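Local coordinates for protein endoglucanase (Ganoderma lucidum, PDB 5D8Z) that probably hydrolyses internal beta-1,4-glucosidic bonds of cellulose and related beta-glucans, as a glycoside hydrolase family 5 endoglucanase with a TIM-barrel fold, at residues A257-A262 with V293-A298; L304-W309 with A339-N344. All coordinates share one frame; numbering follows the deposited sequence.

Contact 1: residues A257-A262 with V293-A298; sequences AWAPLA and VAYQNA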
# COMPACT_ATOMS: atom_id res chain seq x y z
N ALA A 257 -14.22 9.94 -8.79
CA ALA A 257 -13.64 9.17 -7.71
C ALA A 257 -13.50 9.91 -6.39
O ALA A 257 -14.13 9.53 -5.42
CB ALA A 257 -12.31 8.62 -8.15
N TRP A 258 -12.67 10.95 -6.33
CA TRP A 258 -12.37 11.55 -5.04
C TRP A 258 -13.50 12.39 -4.49
O TRP A 258 -13.68 12.44 -3.28
CB TRP A 258 -11.10 12.39 -5.07
CG TRP A 258 -9.99 11.67 -5.63
CD1 TRP A 258 -9.40 11.91 -6.80
CD2 TRP A 258 -9.33 10.53 -5.06
NE1 TRP A 258 -8.38 11.03 -7.01
CE2 TRP A 258 -8.32 10.16 -5.96
CE3 TRP A 258 -9.49 9.80 -3.89
CZ2 TRP A 258 -7.47 9.08 -5.73
CZ3 TRP A 258 -8.64 8.73 -3.65
CH2 TRP A 258 -7.64 8.38 -4.57
N ALA A 259 -14.25 13.06 -5.36
CA ALA A 259 -15.42 13.83 -4.89
C ALA A 259 -16.46 12.91 -4.27
O ALA A 259 -16.71 13.04 -3.06
CB ALA A 259 -16.04 14.67 -6.00
N PRO A 260 -17.05 11.96 -5.06
CA PRO A 260 -18.06 11.06 -4.48
C PRO A 260 -17.52 10.38 -3.25
O PRO A 260 -18.21 10.23 -2.22
CB PRO A 260 -18.32 10.03 -5.58
CG PRO A 260 -17.93 10.72 -6.83
CD PRO A 260 -16.74 11.55 -6.44
N LEU A 261 -16.27 9.98 -3.33
CA LEU A 261 -15.74 9.25 -2.22
C LEU A 261 -15.76 10.07 -0.93
O LEU A 261 -16.27 9.60 0.09
CB LEU A 261 -14.34 8.73 -2.54
CG LEU A 261 -13.82 7.91 -1.37
CD1 LEU A 261 -14.78 6.78 -1.03
CD2 LEU A 261 -12.45 7.40 -1.70
N ALA A 262 -15.25 11.29 -0.98
CA ALA A 262 -15.23 12.18 0.19
C ALA A 262 -16.61 12.46 0.76
O ALA A 262 -16.79 12.48 1.98
CB ALA A 262 -14.56 13.50 -0.15
N VAL A 293 -3.66 15.96 -6.34
CA VAL A 293 -2.98 16.11 -5.05
C VAL A 293 -3.45 17.37 -4.35
O VAL A 293 -3.57 17.40 -3.11
CB VAL A 293 -1.45 16.17 -5.24
CG1 VAL A 293 -0.74 16.50 -3.93
CG2 VAL A 293 -0.94 14.84 -5.80
N ALA A 294 -3.73 18.42 -5.14
CA ALA A 294 -4.30 19.66 -4.61
C ALA A 294 -5.66 19.37 -3.96
O ALA A 294 -5.91 19.74 -2.80
CB ALA A 294 -4.42 20.69 -5.71
N TYR A 295 -6.52 18.68 -4.71
CA TYR A 295 -7.82 18.19 -4.18
C TYR A 295 -7.69 17.33 -2.93
O TYR A 295 -8.38 17.54 -1.94
CB TYR A 295 -8.59 17.40 -5.23
CG TYR A 295 -9.99 17.08 -4.77
CD1 TYR A 295 -11.07 17.92 -5.09
CD2 TYR A 295 -10.25 15.94 -4.01
CE1 TYR A 295 -12.35 17.63 -4.66
CE2 TYR A 295 -11.53 15.65 -3.57
CZ TYR A 295 -12.57 16.50 -3.89
OH TYR A 295 -13.84 16.20 -3.45
N GLN A 296 -6.82 16.33 -2.98
CA GLN A 296 -6.61 15.50 -1.81
C GLN A 296 -6.22 16.28 -0.58
O GLN A 296 -6.74 16.00 0.47
CB GLN A 296 -5.58 14.42 -2.08
CG GLN A 296 -6.17 13.30 -2.90
CD GLN A 296 -5.17 12.21 -3.16
OE1 GLN A 296 -3.96 12.45 -3.16
NE2 GLN A 296 -5.66 11.01 -3.41
N ASN A 297 -5.35 17.28 -0.71
CA ASN A 297 -4.98 18.13 0.46
C ASN A 297 -6.14 18.95 0.95
O ASN A 297 -6.33 19.10 2.15
CB ASN A 297 -3.84 19.09 0.15
CG ASN A 297 -2.48 18.46 0.33
OD1 ASN A 297 -1.97 18.33 1.45
ND2 ASN A 297 -1.87 18.07 -0.78
N ALA A 298 -6.92 19.49 0.02
CA ALA A 298 -8.12 20.23 0.37
C ALA A 298 -9.07 19.38 1.23
O ALA A 298 -9.73 19.91 2.12
CB ALA A 298 -8.84 20.69 -0.89
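Segments 257-262 and 293-298 belong to two helices that run nearly parallel, their local axes 12° apart and 10.9 Å from each other at closest approach. That spacing is wide, so large side chains bridge it, and no hydrogen bond crosses. Van der Waals contact is carried first by Tyr295. With CG anti to its backbone N (chi1 -172°), the CB bond points toward the other helix and the ring reaches across to Trp258 and Ala259: CE2 lies 3.6 Å from Trp258 CB, and the hydroxyl OH reaches 3.2 Å from Ala259 CA. The methyl of Ala259 sits beside the same oxygen, CB to OH 3.7 Å, while Ala262 CB borders it more loosely. An alanine at Tyr295 would remove this ring and would probably leave Trp258 CB and Ala259 without their main partner across the helix gap. The second interaction is amide over aromatic. Gln296 holds its chain extended beyond CG, which carries NE2 over one face of the Trp258 indole, 3.5 Å from CH2 and offset toward the rim of the six-membered ring. The amide and ring planes stand 70° apart, so the amide is not stacked flat on the indole. Within 257-262 the helix kinks at Pro260, whose N has no bond to the preceding turn. Both helices are outer helices of the barrel: the side chains of Trp258 and Gln296 both touch Asn274 of strand 272-277, and Phe303, at the start of strand 303-312, meets the Trp258 indole edge-to-face.

Contact 2: residues L304-W309 with A339-N344; sequences LGYVGW and ACLAPN
One hydrogen bond is the polar element joining 304-309 to 339-344: Tyr306 OH donates to Leu341 O at 2.4 Å, a value whose shortness means little at 2.70 Å resolution. The acceptor lies at the edge of the phenol ring, in its plane. At the carbonyl, the C=O...OH angle is 138° and the hydroxyl stands 33° out of the carbonyl plane, so it is not aligned with a lone pair. Because Ala342 is the first residue to leave helical backbone angles, the tyrosine thus binds a carbonyl at the very end of helix 335-341. Its CG occupies the crowded position between backbone N and carbonyl carbon (chi1 59°), from which the ring spans the gap between strand and helix end. Apolar contacts are looser. Leu341 CD2 lies 4.3 Å from Tyr306 CE1, and its other methyl, CD1, comes within 4.5 Å of Gly308 CA. Beyond the helix, Pro343 places CD 3.8 Å from Tyr306 OH, bordering the hydroxyl from the loop side. Strand 303-312 is the eighth of the barrel; it pairs with strand 272-277 on one side and closes the barrel by pairing with the first strand, 24-30. Tyr306 also packs on Val293 and Gln296 of helix 283-298, to which the disulfide Cys340-Cys290 ties the C-terminal helix, while Pro343 touches Ala25 of strand 24-30.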
# COMPACT_ATOMS: atom_id res chain seq x y z
N LEU A 304 -6.31 10.58 4.51
CA LEU A 304 -5.07 10.62 5.30
C LEU A 304 -3.78 10.87 4.46
O LEU A 304 -2.72 11.24 5.03
CB LEU A 304 -4.87 9.31 6.05
CG LEU A 304 -5.63 8.98 7.33
CD1 LEU A 304 -4.76 8.06 8.19
CD2 LEU A 304 -5.99 10.23 8.11
N GLY A 305 -3.86 10.67 3.14
CA GLY A 305 -2.66 10.77 2.31
C GLY A 305 -2.64 10.03 0.99
O GLY A 305 -3.57 9.30 0.65
N TYR A 306 -1.57 10.24 0.23
CA TYR A 306 -1.31 9.48 -1.01
C TYR A 306 0.06 8.86 -0.89
O TYR A 306 0.91 9.40 -0.16
CB TYR A 306 -1.40 10.35 -2.26
CG TYR A 306 -0.43 11.48 -2.24
CD1 TYR A 306 0.87 11.29 -2.63
CD2 TYR A 306 -0.80 12.75 -1.77
CE1 TYR A 306 1.78 12.33 -2.59
CE2 TYR A 306 0.10 13.78 -1.72
CZ TYR A 306 1.40 13.56 -2.15
OH TYR A 306 2.32 14.58 -2.15
N VAL A 307 0.27 7.72 -1.57
CA VAL A 307 1.59 7.09 -1.68
C VAL A 307 1.80 6.74 -3.12
O VAL A 307 1.00 6.04 -3.73
CB VAL A 307 1.66 5.80 -0.86
CG1 VAL A 307 3.09 5.29 -0.76
CG2 VAL A 307 1.12 6.02 0.53
N GLY A 308 2.90 7.22 -3.68
CA GLY A 308 3.12 7.12 -5.12
C GLY A 308 3.70 5.78 -5.53
O GLY A 308 4.56 5.25 -4.83
N TRP A 309 3.23 5.24 -6.64
CA TRP A 309 3.65 3.92 -7.02
C TRP A 309 4.80 4.06 -7.93
O TRP A 309 4.63 4.53 -9.06
CB TRP A 309 2.58 3.08 -7.73
CG TRP A 309 3.19 1.80 -8.17
CD1 TRP A 309 3.63 1.51 -9.43
CD2 TRP A 309 3.50 0.67 -7.37
NE1 TRP A 309 4.20 0.26 -9.46
CE2 TRP A 309 4.12 -0.29 -8.21
CE3 TRP A 309 3.29 0.35 -6.02
CZ2 TRP A 309 4.54 -1.54 -7.76
CZ3 TRP A 309 3.71 -0.90 -5.56
CH2 TRP A 309 4.33 -1.83 -6.43
N ALA A 339 7.89 17.76 -9.74
CA ALA A 339 6.83 18.66 -10.17
C ALA A 339 5.59 18.55 -9.28
O ALA A 339 4.99 19.57 -8.94
CB ALA A 339 6.46 18.40 -11.63
N CYS A 340 5.21 17.34 -8.89
CA CYS A 340 3.91 17.15 -8.24
C CYS A 340 3.86 16.44 -6.87
O CYS A 340 3.30 16.98 -5.93
CB CYS A 340 2.96 16.46 -9.22
SG CYS A 340 2.34 17.59 -10.52
N LEU A 341 4.45 15.26 -6.75
CA LEU A 341 4.14 14.40 -5.63
C LEU A 341 4.84 14.76 -4.36
O LEU A 341 4.37 14.41 -3.30
CB LEU A 341 4.48 12.95 -5.95
CG LEU A 341 3.78 12.26 -7.10
CD1 LEU A 341 4.35 10.86 -7.25
CD2 LEU A 341 2.29 12.15 -6.85
N ALA A 342 5.98 15.43 -4.44
CA ALA A 342 6.72 15.78 -3.21
C ALA A 342 6.01 16.87 -2.43
O ALA A 342 5.75 17.94 -2.94
CB ALA A 342 8.14 16.20 -3.52
N PRO A 343 5.67 16.58 -1.17
CA PRO A 343 5.15 17.64 -0.31
C PRO A 343 5.94 18.95 -0.40
O PRO A 343 5.33 20.03 -0.40
CB PRO A 343 5.29 17.04 1.11
CG PRO A 343 5.85 15.67 0.93
CD PRO A 343 5.64 15.28 -0.49
N ASN A 344 7.27 18.87 -0.51
CA ASN A 344 8.13 20.06 -0.61
C ASN A 344 8.09 20.74 -1.99
O ASN A 344 9.12 21.09 -2.54
CB ASN A 344 9.59 19.67 -0.29
CG ASN A 344 10.17 20.47 0.86
OD1 ASN A 344 9.98 21.69 0.95
ND2 ASN A 344 10.87 19.78 1.76

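How the contacts relate
From the N terminus, the chain lays down seven barrel strands before the second end of contact 1 is reached: helix 254-267 supplies its first segment, strand 272-277 follows, and helix 283-298 closes the loop by returning alongside. Contact 2 opens only afterwards, on strand 303-312, and closes at the end of helix 335-341, so the two are in series and neither nest nor cross. Their centres are 13 Å apart, and they meet at Tyr306, whose CB lies 3.4 Å from Gln296 OE1. Contact 1 joins two successive outer helices; contact 2 fastens the C-terminal helix to the last barrel strand, beside the seam with strand 24-30.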